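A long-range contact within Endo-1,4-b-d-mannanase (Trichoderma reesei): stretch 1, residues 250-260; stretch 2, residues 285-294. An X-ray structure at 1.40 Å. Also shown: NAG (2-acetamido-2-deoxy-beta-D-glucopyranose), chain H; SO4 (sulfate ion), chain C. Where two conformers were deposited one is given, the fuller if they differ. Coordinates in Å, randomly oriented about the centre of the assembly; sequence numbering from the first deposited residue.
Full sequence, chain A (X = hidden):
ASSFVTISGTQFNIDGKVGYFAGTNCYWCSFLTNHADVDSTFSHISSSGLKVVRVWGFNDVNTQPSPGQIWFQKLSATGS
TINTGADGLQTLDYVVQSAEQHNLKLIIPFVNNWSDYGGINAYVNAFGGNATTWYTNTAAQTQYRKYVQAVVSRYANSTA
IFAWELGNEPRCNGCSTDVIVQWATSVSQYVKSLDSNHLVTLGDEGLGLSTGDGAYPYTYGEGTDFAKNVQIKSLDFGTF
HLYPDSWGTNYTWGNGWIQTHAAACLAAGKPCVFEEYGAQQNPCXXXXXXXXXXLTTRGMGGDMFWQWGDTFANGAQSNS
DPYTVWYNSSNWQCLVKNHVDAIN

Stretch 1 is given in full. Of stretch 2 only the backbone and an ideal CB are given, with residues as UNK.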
ATOM      1  N   ASN A 250     -16.062  -4.272 -16.808  1.00 16.70           N
ATOM      2  CA  ASN A 250     -16.150  -5.741 -16.675  1.00 18.45           C
ATOM      3  C   ASN A 250     -14.784  -6.302 -16.204  1.00 16.51           C
ATOM      4  O   ASN A 250     -13.793  -5.554 -16.154  1.00 16.25           O
ATOM      5  CB  ASN A 250     -16.698  -6.409 -17.908  1.00 21.22           C
ATOM      6  CG  ASN A 250     -15.788  -6.285 -19.066  1.00 27.35           C
ATOM      7  OD1 ASN A 250     -14.579  -6.299 -19.059  1.00 25.15           O
ATOM      8  ND2 ASN A 250     -16.396  -6.195 -20.296  1.00 35.36           N
ATOM      9  N   TYR A 251     -14.761  -7.583 -15.825  1.00 14.34           N
ATOM     10  CA  TYR A 251     -13.512  -8.131 -15.324  1.00 13.36           C
ATOM     11  C   TYR A 251     -12.446  -8.243 -16.358  1.00 14.07           C
ATOM     12  O   TYR A 251     -11.217  -8.005 -16.123  1.00 15.00           O
ATOM     13  CB  TYR A 251     -13.795  -9.514 -14.662  1.00 15.39           C
ATOM     14  CG  TYR A 251     -14.660  -9.437 -13.423  1.00 16.11           C
ATOM     15  CD1 TYR A 251     -14.433  -8.568 -12.368  1.00 16.57           C
ATOM     16  CD2 TYR A 251     -15.796 -10.295 -13.279  1.00 19.73           C
ATOM     17  CE1 TYR A 251     -15.226  -8.505 -11.251  1.00 16.45           C
ATOM     18  CE2 TYR A 251     -16.558 -10.238 -12.167  1.00 20.22           C
ATOM     19  CZ  TYR A 251     -16.310  -9.397 -11.116  1.00 18.48           C
ATOM     20  OH  TYR A 251     -17.107  -9.358 -10.005  1.00 18.68           O
ATOM     21  N   THR A 252     -12.717  -8.639 -17.626  1.00 14.37           N
ATOM     22  CA  THR A 252     -11.708  -8.821 -18.668  1.00 15.51           C
ATOM     23  C   THR A 252     -11.032  -7.536 -19.121  1.00 14.26           C
ATOM     24  O   THR A 252      -9.863  -7.587 -19.558  1.00 16.33           O
ATOM     25  CB  THR A 252     -12.312  -9.578 -19.892  1.00 18.86           C
ATOM     26  OG1 THR A 252     -13.447  -8.747 -20.294  0.50 18.51           O
ATOM     27  CG2 THR A 252     -12.860 -10.931 -19.550  0.50 16.62           C
ATOM     28  N   TRP A 253     -11.677  -6.396 -18.862  1.00 13.13           N
ATOM     29  CA  TRP A 253     -11.087  -5.062 -19.075  1.00 12.76           C
ATOM     30  C   TRP A 253      -9.827  -4.877 -18.216  1.00 12.82           C
ATOM     31  O   TRP A 253      -8.962  -4.066 -18.486  1.00 12.64           O
ATOM     32  CB  TRP A 253     -12.147  -3.998 -18.738  1.00 13.46           C
ATOM     33  CG  TRP A 253     -11.743  -2.547 -18.670  1.00 13.51           C
ATOM     34  CD1 TRP A 253     -11.852  -1.640 -19.691  1.00 14.04           C
ATOM     35  CD2 TRP A 253     -11.211  -1.794 -17.529  1.00 11.96           C
ATOM     36  NE1 TRP A 253     -11.424  -0.405 -19.269  1.00 13.75           N
ATOM     37  CE2 TRP A 253     -11.012  -0.468 -17.949  1.00 12.09           C
ATOM     38  CE3 TRP A 253     -10.896  -2.189 -16.216  1.00 13.09           C
ATOM     39  CZ2 TRP A 253     -10.493   0.515 -17.105  1.00 12.85           C
ATOM     40  CZ3 TRP A 253     -10.398  -1.198 -15.347  1.00 12.61           C
ATOM     41  CH2 TRP A 253     -10.197   0.120 -15.805  1.00 12.49           C
ATOM     42  N   GLY A 254      -9.688  -5.628 -17.118  1.00 12.16           N
ATOM     43  CA  GLY A 254      -8.521  -5.518 -16.232  1.00 10.80           C
ATOM     44  C   GLY A 254      -7.217  -5.892 -16.900  1.00  9.90           C
ATOM     45  O   GLY A 254      -6.170  -5.359 -16.492  1.00 11.32           O
ATOM     46  N   ASN A 255      -7.246  -6.772 -17.916  1.00 11.12           N
ATOM     47  CA  ASN A 255      -5.986  -7.137 -18.583  1.00 11.49           C
ATOM     48  C   ASN A 255      -5.385  -5.924 -19.285  1.00 10.38           C
ATOM     49  O   ASN A 255      -4.167  -5.687 -19.190  1.00 12.84           O
ATOM     50  CB  ASN A 255      -6.221  -8.302 -19.592  1.00 13.66           C
ATOM     51  CG  ASN A 255      -6.673  -9.512 -18.785  1.00 16.25           C
ATOM     52  OD1 ASN A 255      -5.933 -10.136 -17.996  1.00 16.93           O
ATOM     53  ND2 ASN A 255      -7.973  -9.895 -18.869  1.00 18.53           N
ATOM     54  N   GLY A 256      -6.206  -5.139 -20.021  1.00 11.05           N
ATOM     55  CA  GLY A 256      -5.692  -3.931 -20.676  1.00 11.72           C
ATOM     56  C   GLY A 256      -5.221  -2.876 -19.665  1.00 10.24           C
ATOM     57  O   GLY A 256      -4.282  -2.114 -19.913  1.00 11.09           O
ATOM     58  N   TRP A 257      -5.945  -2.755 -18.514  1.00 10.35           N
ATOM     59  CA  TRP A 257      -5.504  -1.855 -17.435  1.00  9.38           C
ATOM     60  C   TRP A 257      -4.080  -2.201 -16.938  1.00  9.31           C
ATOM     61  O   TRP A 257      -3.242  -1.279 -16.765  1.00  9.58           O
ATOM     62  CB  TRP A 257      -6.514  -1.939 -16.280  1.00 10.45           C
ATOM     63  CG  TRP A 257      -6.290  -1.016 -15.116  1.00  9.99           C
ATOM     64  CD1 TRP A 257      -5.842  -1.364 -13.861  1.00 10.10           C
ATOM     65  CD2 TRP A 257      -6.560   0.398 -15.039  1.00  8.94           C
ATOM     66  NE1 TRP A 257      -5.763  -0.264 -13.022  1.00  9.83           N
ATOM     67  CE2 TRP A 257      -6.241   0.830 -13.745  1.00  8.69           C
ATOM     68  CE3 TRP A 257      -7.058   1.349 -15.957  1.00  9.73           C
ATOM     69  CZ2 TRP A 257      -6.437   2.148 -13.309  1.00 10.05           C
ATOM     70  CZ3 TRP A 257      -7.211   2.668 -15.551  1.00  9.57           C
ATOM     71  CH2 TRP A 257      -6.908   3.053 -14.239  1.00  9.10           C
ATOM     72  N   ILE A 258      -3.801  -3.500 -16.742  1.00 10.28           N
ATOM     73  CA  ILE A 258      -2.422  -3.882 -16.364  1.00 10.16           C
ATOM     74  C   ILE A 258      -1.449  -3.519 -17.480  1.00 11.14           C
ATOM     75  O   ILE A 258      -0.357  -2.988 -17.217  1.00 11.40           O
ATOM     76  CB  ILE A 258      -2.412  -5.430 -16.104  1.00 10.45           C
ATOM     77  CG1 ILE A 258      -3.281  -5.769 -14.868  1.00 10.54           C
ATOM     78  CG2 ILE A 258      -0.969  -5.906 -15.922  1.00 10.93           C
ATOM     79  CD1 ILE A 258      -3.661  -7.277 -14.854  1.00 12.26           C
ATOM     80  N   GLN A 259      -1.777  -3.891 -18.757  1.00 10.85           N
ATOM     81  CA  GLN A 259      -0.833  -3.652 -19.858  1.00 11.09           C
ATOM     82  C   GLN A 259      -0.518  -2.145 -20.036  1.00 10.42           C
ATOM     83  O   GLN A 259       0.655  -1.806 -20.267  1.00 11.14           O
ATOM     84  CB  GLN A 259      -1.435  -4.212 -21.178  1.00 13.29           C
ATOM     85  CG  GLN A 259      -1.549  -5.740 -21.133  1.00 14.60           C
ATOM     86  CD  GLN A 259      -2.356  -6.316 -22.298  1.00 19.87           C
ATOM     87  OE1 GLN A 259      -3.290  -5.717 -22.792  1.00 21.66           O
ATOM     88  NE2 GLN A 259      -1.913  -7.518 -22.680  1.00 23.67           N
ATOM     89  N   THR A 260      -1.529  -1.261 -19.988  1.00 10.58           N
ATOM     90  CA  THR A 260      -1.240   0.164 -20.184  1.00 10.39           C
ATOM     91  C   THR A 260      -0.389   0.750 -19.058  1.00 11.26           C
ATOM     92  O   THR A 260       0.494   1.592 -19.308  1.00 11.53           O
ATOM     93  CB  THR A 260      -2.503   1.019 -20.338  1.00 10.51           C
ATOM     94  OG1 THR A 260      -3.411   0.796 -19.247  1.00 12.13           O
ATOM     95  CG2 THR A 260      -3.278   0.684 -21.643  1.00 12.92           C
ATOM     96  N   UNK A 285     -11.853 -17.740 -11.035  1.00 15.62           N
ATOM     97  CA  UNK A 285     -12.046 -17.611 -12.465  1.00 17.92           C
ATOM     98  C   UNK A 285     -11.621 -16.231 -12.973  1.00 15.13           C
ATOM     99  O   UNK A 285     -10.960 -16.184 -14.044  1.00 16.32           O
ATOM    100  CB  UNK A 285     -13.511 -17.875 -12.819  1.00 17.92           C
ATOM    101  N   UNK A 286     -12.030 -15.157 -12.295  1.00 15.07           N
ATOM    102  CA  UNK A 286     -11.795 -13.811 -12.840  1.00 12.95           C
ATOM    103  C   UNK A 286     -10.464 -13.144 -12.520  1.00 12.91           C
ATOM    104  O   UNK A 286     -10.007 -12.364 -13.361  1.00 13.61           O
ATOM    105  CB  UNK A 286     -12.908 -12.887 -12.341  1.00 12.95           C
ATOM    106  N   UNK A 287      -9.777 -13.537 -11.435  1.00 10.79           N
ATOM    107  CA  UNK A 287      -8.503 -12.901 -11.052  1.00 11.02           C
ATOM    108  C   UNK A 287      -7.281 -13.678 -11.547  1.00 11.20           C
ATOM    109  O   UNK A 287      -6.216 -13.090 -11.856  1.00 11.15           O
ATOM    110  CB  UNK A 287      -8.430 -12.759  -9.530  1.00 11.02           C
ATOM    111  N   UNK A 288      -7.418 -15.007 -11.820  1.00 12.52           N
ATOM    112  CA  UNK A 288      -6.286 -15.791 -12.355  1.00 12.81           C
ATOM    113  C   UNK A 288      -5.731 -15.214 -13.652  1.00 13.67           C
ATOM    114  O   UNK A 288      -4.498 -15.118 -13.860  1.00 12.73           O
ATOM    115  CB  UNK A 288      -6.718 -17.239 -12.593  1.00 12.81           C
ATOM    116  N   UNK A 289      -6.556 -14.815 -14.650  1.00 13.12           N
ATOM    117  CA  UNK A 289      -6.029 -14.196 -15.872  1.00 13.67           C
ATOM    118  C   UNK A 289      -5.244 -12.895 -15.630  1.00 11.92           C
ATOM    119  O   UNK A 289      -4.237 -12.623 -16.325  1.00 13.07           O
ATOM    120  CB  UNK A 289      -7.187 -13.910 -16.830  1.00 13.67           C
ATOM    121  N   UNK A 290      -5.670 -12.124 -14.608  1.00 11.26           N
ATOM    122  CA  UNK A 290      -4.914 -10.907 -14.255  1.00 10.94           C
ATOM    123  C   UNK A 290      -3.486 -11.192 -13.745  1.00  9.82           C
ATOM    124  O   UNK A 290      -2.541 -10.512 -14.110  1.00 11.05           O
ATOM    125  CB  UNK A 290      -5.681 -10.126 -13.186  1.00 10.94           C
ATOM    126  N   UNK A 291      -3.398 -12.246 -12.921  1.00  9.77           N
ATOM    127  CA  UNK A 291      -2.074 -12.636 -12.375  1.00 10.56           C
ATOM    128  C   UNK A 291      -1.212 -13.117 -13.541  1.00 10.81           C
ATOM    129  O   UNK A 291      -0.035 -12.720 -13.565  1.00 11.37           O
ATOM    130  CB  UNK A 291      -2.200 -13.724 -11.306  1.00 10.56           C
ATOM    131  N   UNK A 292      -1.779 -13.870 -14.517  1.00 11.88           N
ATOM    132  CA  UNK A 292      -0.927 -14.266 -15.651  1.00 12.80           C
ATOM    133  C   UNK A 292      -0.528 -13.082 -16.512  1.00 12.12           C
ATOM    134  O   UNK A 292       0.657 -12.993 -16.956  1.00 12.58           O
ATOM    135  CB  UNK A 292      -1.646 -15.303 -16.516  1.00 12.80           C
ATOM    136  N   UNK A 293      -1.421 -12.136 -16.775  1.00 11.50           N
ATOM    137  CA  UNK A 293      -1.040 -10.933 -17.519  1.00 10.64           C
ATOM    138  C   UNK A 293       0.096 -10.193 -16.825  1.00  9.92           C
ATOM    139  O   UNK A 293       1.094  -9.783 -17.457  1.00 11.42           O
ATOM    140  CB  UNK A 293      -2.244 -10.004 -17.685  1.00 10.64           C
ATOM    141  N   UNK A 294      -0.035  -9.968 -15.502  1.00  9.98           N
ATOM    142  CA  UNK A 294       1.013  -9.207 -14.775  1.00 11.02           C
ATOM    143  C   UNK A 294       2.340  -9.924 -14.822  1.00 10.95           C
ATOM    144  O   UNK A 294       3.373  -9.308 -15.179  1.00 12.73           O
ATOM    145  CB  UNK A 294       0.610  -8.979 -13.317  1.00 11.02           C
TER
HETATM  146  C1  NAG H 432     -16.172  -6.377 -21.870  1.00 48.06           C
HETATM  147  C2  NAG H 432     -16.491  -7.379 -22.931  1.00 52.21           C
HETATM  148  C3  NAG H 432     -15.666  -7.217 -24.199  1.00 54.50           C
HETATM  149  C4  NAG H 432     -15.450  -5.713 -24.447  1.00 56.02           C
HETATM  150  C5  NAG H 432     -14.744  -5.032 -23.240  1.00 55.17           C
HETATM  151  C6  NAG H 432     -14.520  -3.557 -23.515  1.00 55.99           C
HETATM  152  C7  NAG H 432     -17.200  -9.455 -21.707  1.00 52.91           C
HETATM  153  C8  NAG H 432     -16.850 -10.887 -21.493  1.00 52.89           C
HETATM  154  N2  NAG H 432     -16.292  -8.769 -22.445  1.00 52.05           N
HETATM  155  O3  NAG H 432     -16.385  -7.865 -25.257  1.00 54.42           O
HETATM  156  O4  NAG H 432     -14.590  -5.495 -25.594  1.00 57.31           O
HETATM  157  O5  NAG H 432     -15.544  -5.129 -22.086  1.00 52.37           O
HETATM  158  O6  NAG H 432     -14.154  -2.825 -22.414  1.00 56.51           O
HETATM  159  O7  NAG H 432     -18.160  -8.966 -21.306  1.00 52.76           O
HETATM  160  S   SO4 C 402     -14.694 -19.264  -8.497  1.00 37.64           S
HETATM  161  O1  SO4 C 402     -13.979 -18.538  -7.299  1.00 35.75           O
HETATM  162  O2  SO4 C 402     -16.171 -19.236  -8.294  1.00 38.31           O
HETATM  163  O3  SO4 C 402     -14.251 -20.702  -8.527  1.00 36.92           O
HETATM  164  O4  SO4 C 402     -14.316 -18.676  -9.800  1.00 34.87           O

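The helix of stretch 2 runs beside helix 253-260 at an axis-to-axis closest approach of 9.3 Å, with only 22° between their N-to-C directions, so the positions that face stretch 1 should recur about once per turn.

At position 285 nothing of stretch 1 lies within 5.5 Å of the ideal CB, so stretch 1 sets no preference; a sulfate oxygen does lie near the backbone N, and a small polar group could join it there. The residue is Thr-285, whose N and OG1 both donate to sulfate O4, at 2.9 and 2.8 Å.

Position 286 directs CA-to-CB toward stretch 1, and its ideal CB is 4.0 Å from Tyr-251 CD2. A medium-sized side chain, apolar or amide, could lie against the ring. Asn-286 does so: its CB sits over one face of the Tyr-251 ring, and its ND2 comes 3.4 Å from Tyr-251 CD2. That ND2 is hydrogen-bonded elsewhere in the structure.

Positions 287 and 288 have no part of stretch 1 within 5.5 Å of the ideal CB, and many residues would fit. They are Glu-287 and Ala-288.

Position 289 points toward stretch 1, with its ideal CB 4.1 Å from Asn-255 OD1. Its phi/psi of -60/-33° admits most residues, proline included, and the N at 289 makes no bond to the preceding turn, which removes one objection to proline. Pro-289 is deposited, covering little of the neighbour; its CB is 4.3 Å from Asn-255 OD1.

At position 290 CA-to-CB points sideways, but the ideal CB lies 3.9 Å from Ile-258 CD1. Farther along stretch 1, the carbonyl of Tyr-251 offers an acceptor, and Gly-254 has no side chain to fill the approach to it. A long apolar side chain suits the start, and one bearing a donor could reach the carbonyl; methionine, arginine or an aromatic might be considered. Trp-290 combines both features. Its NE1 donates to Tyr-251 O at 2.9 Å with an N-H...acceptor angle of 149°, in addition to the bond that O receives from Gly-254 N. A CB on Gly-254 would fall 2.7 Å from Trp-290 NE1, a clash, so the missing side chain makes room for the indole. Apolar contacts link Trp-290 CZ2 to Tyr-251 CD1 (4.1 Å) and Trp-290 CB to Ile-258 CD1 (3.8 Å).

Position 291 points away and 292 sideways, both without constraint from stretch 1; they hold Gln-291 and Thr-292.

Position 293 points toward stretch 1, with its ideal CB 3.7 Å from Asn-255 OD1 and 4.2 Å from Ile-258 CD1. An acceptor beside a methyl favours a short side chain with a hydroxyl, serine or threonine; alanine or valine would leave the acceptor unanswered here. Thr-293 places OG1 2.8 Å from Asn-255 OD1 and 3.0 Å from Pro-289 O, one proton facing two acceptors. Its CG2 packs 3.9 Å from Ile-258 CG2.

Position 294 points sideways, its ideal CB 4.3 Å from Ile-258 CG2, so small residues fit easily. Ser-294 brings its CA to 4.0 Å from Ile-258 CG2.

Stretch 2 285-294: TNEAPWQTTS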
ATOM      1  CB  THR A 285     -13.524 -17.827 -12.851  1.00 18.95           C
ATOM      2  OG1 THR A 285     -13.895 -19.201 -12.478  1.00 20.83           O
ATOM      3  CG2 THR A 285     -13.841 -17.698 -14.330  1.00 19.06           C
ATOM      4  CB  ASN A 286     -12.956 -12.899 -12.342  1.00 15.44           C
ATOM      5  CG  ASN A 286     -14.269 -13.366 -12.970  1.00 18.42           C
ATOM      6  OD1 ASN A 286     -14.299 -13.678 -14.160  1.00 19.87           O
ATOM      7  ND2 ASN A 286     -15.278 -13.427 -12.137  1.00 17.86           N
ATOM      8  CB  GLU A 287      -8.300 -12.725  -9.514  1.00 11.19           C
ATOM      9  CG  GLU A 287      -9.427 -11.930  -8.872  1.00 10.93           C
ATOM     10  CD  GLU A 287      -9.295 -11.724  -7.387  1.00 12.43           C
ATOM     11  OE1 GLU A 287      -8.168 -11.869  -6.849  1.00 13.71           O
ATOM     12  OE2 GLU A 287     -10.344 -11.445  -6.738  1.00 12.80           O
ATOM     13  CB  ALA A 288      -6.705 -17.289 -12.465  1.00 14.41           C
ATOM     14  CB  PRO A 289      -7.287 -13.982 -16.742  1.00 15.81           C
ATOM     15  CG  PRO A 289      -8.307 -14.930 -16.216  1.00 17.63           C
ATOM     16  CD  PRO A 289      -8.032 -15.056 -14.713  1.00 15.87           C
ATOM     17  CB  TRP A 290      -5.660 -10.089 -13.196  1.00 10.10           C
ATOM     18  CG  TRP A 290      -7.060  -9.634 -13.502  1.00  9.43           C
ATOM     19  CD1 TRP A 290      -7.695  -9.516 -14.752  1.00 11.17           C
ATOM     20  CD2 TRP A 290      -8.022  -9.188 -12.570  1.00  9.37           C
ATOM     21  NE1 TRP A 290      -8.969  -9.082 -14.611  1.00 10.88           N
ATOM     22  CE2 TRP A 290      -9.218  -8.827 -13.258  1.00 10.37           C
ATOM     23  CE3 TRP A 290      -8.013  -8.975 -11.154  1.00  9.54           C
ATOM     24  CZ2 TRP A 290     -10.364  -8.366 -12.625  1.00 11.43           C
ATOM     25  CZ3 TRP A 290      -9.134  -8.489 -10.519  1.00  9.84           C
ATOM     26  CH2 TRP A 290     -10.313  -8.156 -11.250  1.00 11.10           C
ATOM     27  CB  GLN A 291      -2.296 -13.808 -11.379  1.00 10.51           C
ATOM     28  CG  GLN A 291      -3.084 -13.369 -10.146  1.00 11.43           C
ATOM     29  CD  GLN A 291      -3.162 -14.492  -9.114  1.00 12.10           C
ATOM     30  OE1 GLN A 291      -3.301 -15.701  -9.506  1.00 13.65           O
ATOM     31  NE2 GLN A 291      -3.137 -14.098  -7.847  1.00 10.36           N
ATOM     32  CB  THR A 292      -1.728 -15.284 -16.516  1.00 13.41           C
ATOM     33  OG1 THR A 292      -1.885 -16.476 -15.723  1.00 14.85           O
ATOM     34  CG2 THR A 292      -0.983 -15.618 -17.816  1.00 15.77           C
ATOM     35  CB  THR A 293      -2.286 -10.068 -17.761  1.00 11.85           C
ATOM     36  OG1 THR A 293      -3.284 -10.790 -18.526  1.00 13.11           O
ATOM     37  CG2 THR A 293      -1.978  -8.746 -18.458  1.00 12.75           C
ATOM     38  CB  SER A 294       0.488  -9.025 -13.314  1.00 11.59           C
ATOM     39  OG  SER A 294       1.425  -8.179 -12.614  1.00 12.37           O
TER
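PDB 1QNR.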